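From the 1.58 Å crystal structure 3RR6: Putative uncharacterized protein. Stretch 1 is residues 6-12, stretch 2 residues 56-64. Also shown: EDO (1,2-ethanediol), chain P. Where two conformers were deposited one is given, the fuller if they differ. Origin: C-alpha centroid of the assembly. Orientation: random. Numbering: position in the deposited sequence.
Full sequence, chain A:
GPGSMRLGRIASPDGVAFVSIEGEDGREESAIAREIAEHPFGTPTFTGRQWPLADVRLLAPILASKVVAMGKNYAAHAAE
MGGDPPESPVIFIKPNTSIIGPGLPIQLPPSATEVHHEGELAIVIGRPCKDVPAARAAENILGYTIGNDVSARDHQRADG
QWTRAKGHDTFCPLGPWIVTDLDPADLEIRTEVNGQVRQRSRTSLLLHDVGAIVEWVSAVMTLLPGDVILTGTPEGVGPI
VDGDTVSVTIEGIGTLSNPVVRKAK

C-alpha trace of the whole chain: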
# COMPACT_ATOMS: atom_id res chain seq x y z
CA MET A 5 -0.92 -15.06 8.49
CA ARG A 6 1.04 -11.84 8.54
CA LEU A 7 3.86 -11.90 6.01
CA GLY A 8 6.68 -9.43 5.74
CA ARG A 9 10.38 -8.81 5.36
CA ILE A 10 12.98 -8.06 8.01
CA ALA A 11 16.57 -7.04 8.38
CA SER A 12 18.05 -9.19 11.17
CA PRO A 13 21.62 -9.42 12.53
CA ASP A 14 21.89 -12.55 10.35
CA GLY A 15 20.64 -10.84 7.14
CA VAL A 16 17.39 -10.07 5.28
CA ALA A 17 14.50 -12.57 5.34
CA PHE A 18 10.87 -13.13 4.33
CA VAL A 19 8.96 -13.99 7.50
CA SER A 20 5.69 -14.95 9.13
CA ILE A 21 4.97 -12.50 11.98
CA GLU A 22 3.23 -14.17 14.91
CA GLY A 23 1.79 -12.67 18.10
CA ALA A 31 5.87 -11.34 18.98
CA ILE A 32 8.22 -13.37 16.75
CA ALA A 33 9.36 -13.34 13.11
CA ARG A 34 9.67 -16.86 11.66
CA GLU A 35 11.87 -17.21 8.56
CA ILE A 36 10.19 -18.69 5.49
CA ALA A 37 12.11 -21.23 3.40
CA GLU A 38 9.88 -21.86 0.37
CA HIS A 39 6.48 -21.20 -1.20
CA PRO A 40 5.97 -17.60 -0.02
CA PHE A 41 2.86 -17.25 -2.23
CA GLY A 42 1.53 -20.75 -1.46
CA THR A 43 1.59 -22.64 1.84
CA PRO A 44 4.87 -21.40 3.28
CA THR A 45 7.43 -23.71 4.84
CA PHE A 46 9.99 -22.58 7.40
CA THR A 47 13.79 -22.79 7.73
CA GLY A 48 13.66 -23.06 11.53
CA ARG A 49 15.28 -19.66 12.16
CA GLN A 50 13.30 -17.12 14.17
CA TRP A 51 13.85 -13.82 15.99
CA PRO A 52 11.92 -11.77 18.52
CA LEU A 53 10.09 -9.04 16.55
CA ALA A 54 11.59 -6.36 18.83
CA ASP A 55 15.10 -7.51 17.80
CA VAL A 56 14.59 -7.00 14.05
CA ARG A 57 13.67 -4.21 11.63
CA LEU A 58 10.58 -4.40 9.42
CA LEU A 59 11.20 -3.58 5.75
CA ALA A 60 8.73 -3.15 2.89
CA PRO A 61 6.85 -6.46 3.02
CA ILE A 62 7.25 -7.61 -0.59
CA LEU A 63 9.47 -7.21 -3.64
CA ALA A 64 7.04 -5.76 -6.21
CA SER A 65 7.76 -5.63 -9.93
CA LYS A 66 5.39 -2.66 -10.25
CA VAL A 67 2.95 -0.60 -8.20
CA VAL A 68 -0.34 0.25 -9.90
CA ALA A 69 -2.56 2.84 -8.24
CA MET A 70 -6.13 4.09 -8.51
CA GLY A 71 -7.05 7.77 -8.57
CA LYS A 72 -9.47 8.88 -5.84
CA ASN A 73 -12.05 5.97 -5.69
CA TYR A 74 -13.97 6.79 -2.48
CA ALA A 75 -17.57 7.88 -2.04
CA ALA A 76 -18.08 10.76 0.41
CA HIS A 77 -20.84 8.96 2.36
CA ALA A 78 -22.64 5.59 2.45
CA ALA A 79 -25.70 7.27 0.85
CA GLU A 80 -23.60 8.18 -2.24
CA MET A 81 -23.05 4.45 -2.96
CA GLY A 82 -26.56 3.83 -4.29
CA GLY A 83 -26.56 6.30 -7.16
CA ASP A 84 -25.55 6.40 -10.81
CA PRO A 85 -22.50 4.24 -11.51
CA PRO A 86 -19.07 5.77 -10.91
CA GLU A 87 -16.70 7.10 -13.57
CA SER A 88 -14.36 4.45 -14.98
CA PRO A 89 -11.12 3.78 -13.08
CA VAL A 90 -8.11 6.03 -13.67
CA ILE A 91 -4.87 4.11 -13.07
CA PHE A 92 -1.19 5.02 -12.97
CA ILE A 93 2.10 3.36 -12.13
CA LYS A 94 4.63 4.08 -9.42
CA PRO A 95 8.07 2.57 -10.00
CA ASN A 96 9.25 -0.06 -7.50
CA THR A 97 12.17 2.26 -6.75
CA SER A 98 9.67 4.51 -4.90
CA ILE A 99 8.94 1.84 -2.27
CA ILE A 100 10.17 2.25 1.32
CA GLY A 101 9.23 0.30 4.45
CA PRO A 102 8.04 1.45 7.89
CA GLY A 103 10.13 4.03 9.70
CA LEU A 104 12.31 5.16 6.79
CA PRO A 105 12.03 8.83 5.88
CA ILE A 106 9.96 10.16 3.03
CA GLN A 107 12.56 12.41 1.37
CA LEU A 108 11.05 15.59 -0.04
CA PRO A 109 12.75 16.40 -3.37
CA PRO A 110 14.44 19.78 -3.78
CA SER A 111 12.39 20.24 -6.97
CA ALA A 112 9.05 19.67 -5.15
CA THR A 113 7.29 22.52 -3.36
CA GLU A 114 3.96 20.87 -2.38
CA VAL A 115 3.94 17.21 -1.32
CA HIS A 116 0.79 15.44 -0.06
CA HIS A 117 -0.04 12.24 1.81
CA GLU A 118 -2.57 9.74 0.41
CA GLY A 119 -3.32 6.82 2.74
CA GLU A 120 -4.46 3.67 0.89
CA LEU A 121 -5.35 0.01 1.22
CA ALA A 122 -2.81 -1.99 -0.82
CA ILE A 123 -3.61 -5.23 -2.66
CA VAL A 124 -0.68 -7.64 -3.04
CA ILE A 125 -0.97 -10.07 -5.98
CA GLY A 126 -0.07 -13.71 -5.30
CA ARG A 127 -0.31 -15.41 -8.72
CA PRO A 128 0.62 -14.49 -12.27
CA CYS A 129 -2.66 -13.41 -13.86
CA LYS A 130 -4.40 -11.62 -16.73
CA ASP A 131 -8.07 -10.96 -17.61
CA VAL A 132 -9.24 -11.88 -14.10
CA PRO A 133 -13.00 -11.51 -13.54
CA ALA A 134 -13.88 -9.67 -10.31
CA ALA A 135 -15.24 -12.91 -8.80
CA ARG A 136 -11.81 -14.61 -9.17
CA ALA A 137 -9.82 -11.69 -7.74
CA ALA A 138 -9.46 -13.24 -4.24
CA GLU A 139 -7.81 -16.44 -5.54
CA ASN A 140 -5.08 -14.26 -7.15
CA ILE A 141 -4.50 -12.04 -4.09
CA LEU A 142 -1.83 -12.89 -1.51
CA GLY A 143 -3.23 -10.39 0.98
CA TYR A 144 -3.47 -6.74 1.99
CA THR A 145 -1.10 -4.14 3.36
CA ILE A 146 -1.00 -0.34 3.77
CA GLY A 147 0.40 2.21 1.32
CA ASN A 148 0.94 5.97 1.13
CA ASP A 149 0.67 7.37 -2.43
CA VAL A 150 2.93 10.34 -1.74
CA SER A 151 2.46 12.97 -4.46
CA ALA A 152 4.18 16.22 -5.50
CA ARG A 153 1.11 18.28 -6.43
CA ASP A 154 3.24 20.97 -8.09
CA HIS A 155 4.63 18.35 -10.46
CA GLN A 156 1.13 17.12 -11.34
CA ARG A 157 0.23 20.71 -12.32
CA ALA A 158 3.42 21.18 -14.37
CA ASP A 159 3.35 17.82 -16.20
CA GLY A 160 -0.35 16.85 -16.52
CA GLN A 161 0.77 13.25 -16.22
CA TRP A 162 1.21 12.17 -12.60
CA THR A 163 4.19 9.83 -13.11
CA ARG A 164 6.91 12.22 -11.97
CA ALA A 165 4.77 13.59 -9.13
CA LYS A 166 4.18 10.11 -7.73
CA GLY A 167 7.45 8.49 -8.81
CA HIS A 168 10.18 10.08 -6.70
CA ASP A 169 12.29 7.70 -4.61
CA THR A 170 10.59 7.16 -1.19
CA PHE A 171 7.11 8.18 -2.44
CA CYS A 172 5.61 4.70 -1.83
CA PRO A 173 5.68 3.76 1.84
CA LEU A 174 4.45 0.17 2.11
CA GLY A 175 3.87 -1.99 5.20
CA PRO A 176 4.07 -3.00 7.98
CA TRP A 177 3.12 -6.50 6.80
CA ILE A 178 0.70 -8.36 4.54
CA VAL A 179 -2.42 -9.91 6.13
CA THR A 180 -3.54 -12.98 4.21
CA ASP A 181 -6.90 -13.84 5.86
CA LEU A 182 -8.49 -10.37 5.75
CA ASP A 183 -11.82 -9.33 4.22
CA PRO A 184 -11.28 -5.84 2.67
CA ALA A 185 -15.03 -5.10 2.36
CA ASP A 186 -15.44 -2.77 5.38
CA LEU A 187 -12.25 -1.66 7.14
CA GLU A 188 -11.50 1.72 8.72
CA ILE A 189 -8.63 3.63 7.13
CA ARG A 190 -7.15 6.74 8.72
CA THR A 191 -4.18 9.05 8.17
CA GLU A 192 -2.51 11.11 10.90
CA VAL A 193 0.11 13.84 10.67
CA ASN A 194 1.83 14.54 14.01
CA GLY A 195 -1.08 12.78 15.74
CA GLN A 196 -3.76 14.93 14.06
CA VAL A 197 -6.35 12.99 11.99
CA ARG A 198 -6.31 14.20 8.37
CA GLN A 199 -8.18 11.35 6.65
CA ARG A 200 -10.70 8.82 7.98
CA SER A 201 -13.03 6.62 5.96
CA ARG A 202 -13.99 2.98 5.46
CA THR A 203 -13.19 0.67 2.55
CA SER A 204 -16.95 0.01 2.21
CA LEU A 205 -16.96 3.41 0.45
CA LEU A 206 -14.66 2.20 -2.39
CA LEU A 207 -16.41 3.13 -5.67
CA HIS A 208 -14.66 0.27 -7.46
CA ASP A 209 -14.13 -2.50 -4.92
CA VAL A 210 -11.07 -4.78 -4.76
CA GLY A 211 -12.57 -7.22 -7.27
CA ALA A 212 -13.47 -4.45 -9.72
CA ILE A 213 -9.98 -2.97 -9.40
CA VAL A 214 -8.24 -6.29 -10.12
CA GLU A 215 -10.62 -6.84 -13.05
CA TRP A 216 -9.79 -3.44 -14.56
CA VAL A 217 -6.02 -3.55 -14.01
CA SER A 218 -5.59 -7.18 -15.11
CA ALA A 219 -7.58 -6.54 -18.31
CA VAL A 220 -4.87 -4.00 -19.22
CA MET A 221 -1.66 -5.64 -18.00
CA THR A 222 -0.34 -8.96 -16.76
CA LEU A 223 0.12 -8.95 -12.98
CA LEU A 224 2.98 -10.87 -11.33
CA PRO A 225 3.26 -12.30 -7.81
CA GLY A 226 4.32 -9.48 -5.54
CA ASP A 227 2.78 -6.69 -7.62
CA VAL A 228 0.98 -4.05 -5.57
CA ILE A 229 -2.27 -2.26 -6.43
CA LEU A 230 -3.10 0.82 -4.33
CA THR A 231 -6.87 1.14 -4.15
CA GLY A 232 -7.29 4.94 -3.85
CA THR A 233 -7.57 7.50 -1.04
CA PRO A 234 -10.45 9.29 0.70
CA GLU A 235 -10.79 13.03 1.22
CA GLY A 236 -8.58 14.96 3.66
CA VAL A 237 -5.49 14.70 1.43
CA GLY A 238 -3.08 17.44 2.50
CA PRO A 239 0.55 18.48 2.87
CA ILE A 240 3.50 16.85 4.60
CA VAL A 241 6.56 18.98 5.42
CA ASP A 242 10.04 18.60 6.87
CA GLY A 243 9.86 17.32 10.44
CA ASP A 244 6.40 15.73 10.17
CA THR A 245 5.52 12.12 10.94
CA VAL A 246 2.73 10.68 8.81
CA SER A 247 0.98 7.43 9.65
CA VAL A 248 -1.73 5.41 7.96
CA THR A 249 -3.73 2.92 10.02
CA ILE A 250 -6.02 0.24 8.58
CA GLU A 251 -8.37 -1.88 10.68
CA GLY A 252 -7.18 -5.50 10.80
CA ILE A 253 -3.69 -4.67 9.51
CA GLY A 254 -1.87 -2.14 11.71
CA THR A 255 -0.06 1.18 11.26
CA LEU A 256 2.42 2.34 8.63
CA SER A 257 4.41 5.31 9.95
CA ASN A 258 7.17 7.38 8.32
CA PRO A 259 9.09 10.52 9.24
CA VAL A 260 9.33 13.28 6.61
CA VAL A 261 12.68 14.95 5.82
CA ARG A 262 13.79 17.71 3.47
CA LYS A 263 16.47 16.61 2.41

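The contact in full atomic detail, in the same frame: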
# COMPACT_ATOMS: atom_id res chain seq x y z
N ARG A 6 0.44 -13.11 8.88
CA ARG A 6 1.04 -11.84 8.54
C ARG A 6 2.40 -12.14 7.94
O ARG A 6 3.24 -12.80 8.59
CB ARG A 6 1.21 -10.95 9.77
CG ARG A 6 -0.09 -10.36 10.29
CD ARG A 6 0.16 -9.51 11.52
NE ARG A 6 0.30 -10.35 12.70
CZ ARG A 6 0.90 -10.00 13.83
NH1 ARG A 6 1.46 -8.80 13.98
NH2 ARG A 6 0.96 -10.87 14.83
N LEU A 7 2.62 -11.68 6.72
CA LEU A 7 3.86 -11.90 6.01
C LEU A 7 4.58 -10.60 5.84
O LEU A 7 3.96 -9.56 5.56
CB LEU A 7 3.58 -12.50 4.63
CG LEU A 7 2.85 -13.83 4.67
CD1 LEU A 7 2.49 -14.24 3.25
CD2 LEU A 7 3.68 -14.91 5.36
N GLY A 8 5.89 -10.63 5.96
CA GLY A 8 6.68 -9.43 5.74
C GLY A 8 8.14 -9.75 5.54
O GLY A 8 8.51 -10.90 5.33
N ARG A 9 8.95 -8.70 5.58
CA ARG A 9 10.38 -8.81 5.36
C ARG A 9 11.09 -8.08 6.48
O ARG A 9 10.62 -7.04 6.95
CB ARG A 9 10.78 -8.20 4.00
CG ARG A 9 10.27 -9.01 2.81
CD ARG A 9 10.49 -8.30 1.49
NE ARG A 9 11.91 -8.16 1.17
CZ ARG A 9 12.61 -7.03 1.21
NH1 ARG A 9 12.07 -5.87 1.57
NH2 ARG A 9 13.90 -7.07 0.89
N ILE A 10 12.20 -8.66 6.93
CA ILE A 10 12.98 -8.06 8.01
C ILE A 10 14.45 -8.02 7.68
O ILE A 10 14.94 -8.81 6.87
CB ILE A 10 12.80 -8.79 9.36
CG1 ILE A 10 13.18 -10.27 9.22
CG2 ILE A 10 11.38 -8.63 9.85
CD1 ILE A 10 13.78 -10.86 10.46
N ALA A 11 15.13 -7.06 8.30
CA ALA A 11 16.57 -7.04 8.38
C ALA A 11 16.91 -7.51 9.79
O ALA A 11 16.52 -6.88 10.78
CB ALA A 11 17.09 -5.62 8.14
N SER A 12 17.59 -8.65 9.88
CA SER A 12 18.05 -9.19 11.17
C SER A 12 19.57 -9.02 11.29
O SER A 12 20.22 -8.57 10.35
CB SER A 12 17.66 -10.67 11.28
OG SER A 12 18.46 -11.48 10.43
N VAL A 56 14.39 -7.14 15.49
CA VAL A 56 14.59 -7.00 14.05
C VAL A 56 13.89 -5.75 13.52
O VAL A 56 13.11 -5.10 14.23
CB VAL A 56 14.12 -8.25 13.28
CG1 VAL A 56 14.90 -9.48 13.75
CG2 VAL A 56 12.62 -8.46 13.43
N ARG A 57 14.20 -5.42 12.27
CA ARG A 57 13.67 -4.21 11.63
C ARG A 57 12.79 -4.59 10.45
O ARG A 57 13.25 -5.24 9.52
CB ARG A 57 14.83 -3.33 11.15
CG ARG A 57 14.40 -1.92 10.79
CD ARG A 57 15.60 -1.03 10.48
NE ARG A 57 16.07 -1.19 9.10
CZ ARG A 57 17.21 -1.79 8.76
NH1 ARG A 57 18.01 -2.30 9.69
NH2 ARG A 57 17.55 -1.89 7.49
N LEU A 58 11.53 -4.18 10.51
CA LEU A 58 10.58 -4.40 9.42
C LEU A 58 10.97 -3.57 8.20
O LEU A 58 11.29 -2.37 8.32
CB LEU A 58 9.15 -4.04 9.83
CG LEU A 58 8.46 -4.98 10.82
CD1 LEU A 58 7.19 -4.34 11.38
CD2 LEU A 58 8.16 -6.31 10.15
N LEU A 59 10.95 -4.21 7.04
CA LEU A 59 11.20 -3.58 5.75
C LEU A 59 9.89 -3.52 4.97
O LEU A 59 8.85 -3.96 5.47
CB LEU A 59 12.21 -4.41 4.97
CG LEU A 59 13.52 -4.73 5.68
CD1 LEU A 59 14.38 -5.65 4.84
CD2 LEU A 59 14.26 -3.44 6.02
N ALA A 60 9.91 -3.00 3.74
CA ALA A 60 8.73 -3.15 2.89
C ALA A 60 8.44 -4.64 2.77
O ALA A 60 9.37 -5.43 2.65
CB ALA A 60 8.96 -2.54 1.51
N PRO A 61 7.15 -5.03 2.82
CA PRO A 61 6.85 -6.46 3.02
C PRO A 61 6.96 -7.38 1.81
O PRO A 61 6.79 -8.60 1.95
CB PRO A 61 5.41 -6.43 3.53
CG PRO A 61 4.84 -5.18 2.98
CD PRO A 61 5.97 -4.19 3.05
N ILE A 62 7.22 -6.82 0.63
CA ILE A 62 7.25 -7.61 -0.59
C ILE A 62 8.15 -6.92 -1.61
O ILE A 62 8.34 -5.70 -1.55
CB ILE A 62 5.81 -7.77 -1.16
CG1 ILE A 62 5.70 -8.99 -2.07
CG2 ILE A 62 5.35 -6.50 -1.85
CD1 ILE A 62 5.47 -10.27 -1.32
N LEU A 63 8.74 -7.72 -2.50
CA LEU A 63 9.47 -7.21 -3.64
C LEU A 63 8.51 -7.17 -4.83
O LEU A 63 8.16 -8.21 -5.40
CB LEU A 63 10.66 -8.14 -3.94
CG LEU A 63 11.68 -8.26 -2.80
CD1 LEU A 63 12.78 -9.26 -3.20
CD2 LEU A 63 12.24 -6.90 -2.46
N ALA A 64 8.02 -5.97 -5.15
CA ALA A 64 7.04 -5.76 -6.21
C ALA A 64 7.70 -5.42 -7.52
O ALA A 64 8.63 -4.60 -7.54
CB ALA A 64 6.07 -4.61 -5.82
C1 EDO P . 8.81 -11.46 -1.12
O1 EDO P . 8.79 -10.73 -2.36
C2 EDO P . 8.39 -12.91 -1.36
O2 EDO P . 9.54 -13.74 -1.52
O HOH W 1 7.46 -6.19 6.31

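Residues 6-12 form a β-strand, and the second stretch joins it as a short antiparallel partner around Arg57 and Leu58 before turning into a loop that stays within reach of the strand. The contact therefore has two parts: a backbone ladder toward the end of stretch 1, and a side-chain anchor at Arg9 where the ladder runs out.

Arg6 lies out of reach, and Leu7 contributes little more than its carbonyl, with O 4.0 Å from Pro61 CB. At Gly8 the chains come close, CA to CA 4.0 Å from Pro61. A β-carbon built ideally on Gly8 would lie 4.1 Å from Pro61 CB and 4.2 Å from Leu58 CD2, so a β-carbon there would meet both residues at ordinary contact distance.

Arg9 does the most work. Its backbone O accepts a nearly straight hydrogen bond from Leu59 N (2.9 Å), while a water accepts from Arg9 N (3.0 Å) and lies 2.8 Å from Leu59 O, placed to donate to it, filling the gap where the backbones part. The side chain then reaches along the loop: Arg9 NH1 donates to Ala60 O at 2.9 Å, satisfying a carbonyl that has no strand partner here. That oxygen lies at the guanidinium edge, near its plane, where N-H groups point; Leu63 CD2 and Leu59 CD1 cover the two opposite faces, which bond poorly to polar atoms and accept apolar cover. Not every polar atom is paid for: Pro61 O, 3.6 Å from Arg9 CG, is buried by the contact and has no polar partner in the model.

Ile10 pairs with Leu58 at a non-hydrogen-bonded position, CA to CA 4.6 Å. Their side chains share one face of the sheet, with Ile10 CG2 4.0 Å from Leu58 CD2, and Ile10 CD1 extends to Val56 CG1 at 3.7 Å. Ile10 CA also makes a CA-H...O contact with Arg57 O at 3.2 Å.

Ala11 and Arg57 form the hydrogen-bonded pair, closed by Ala11 N to Arg57 O (2.9 Å) and Arg57 N to Ala11 O (3.1 Å). On their face of the sheet, in the conformer given, Ala11 CB lies over one face of the Arg57 guanidinium, 3.8 Å from Arg57 NH1; Ala11 CB also meets Leu59 CD2 at 4.2 Å.

Ser12 ends the contact lightly, its CB 3.9 Å from Val56 CG1. The rule to read is economical: a brief ladder sets the register, and one arginine secures the loop beyond it.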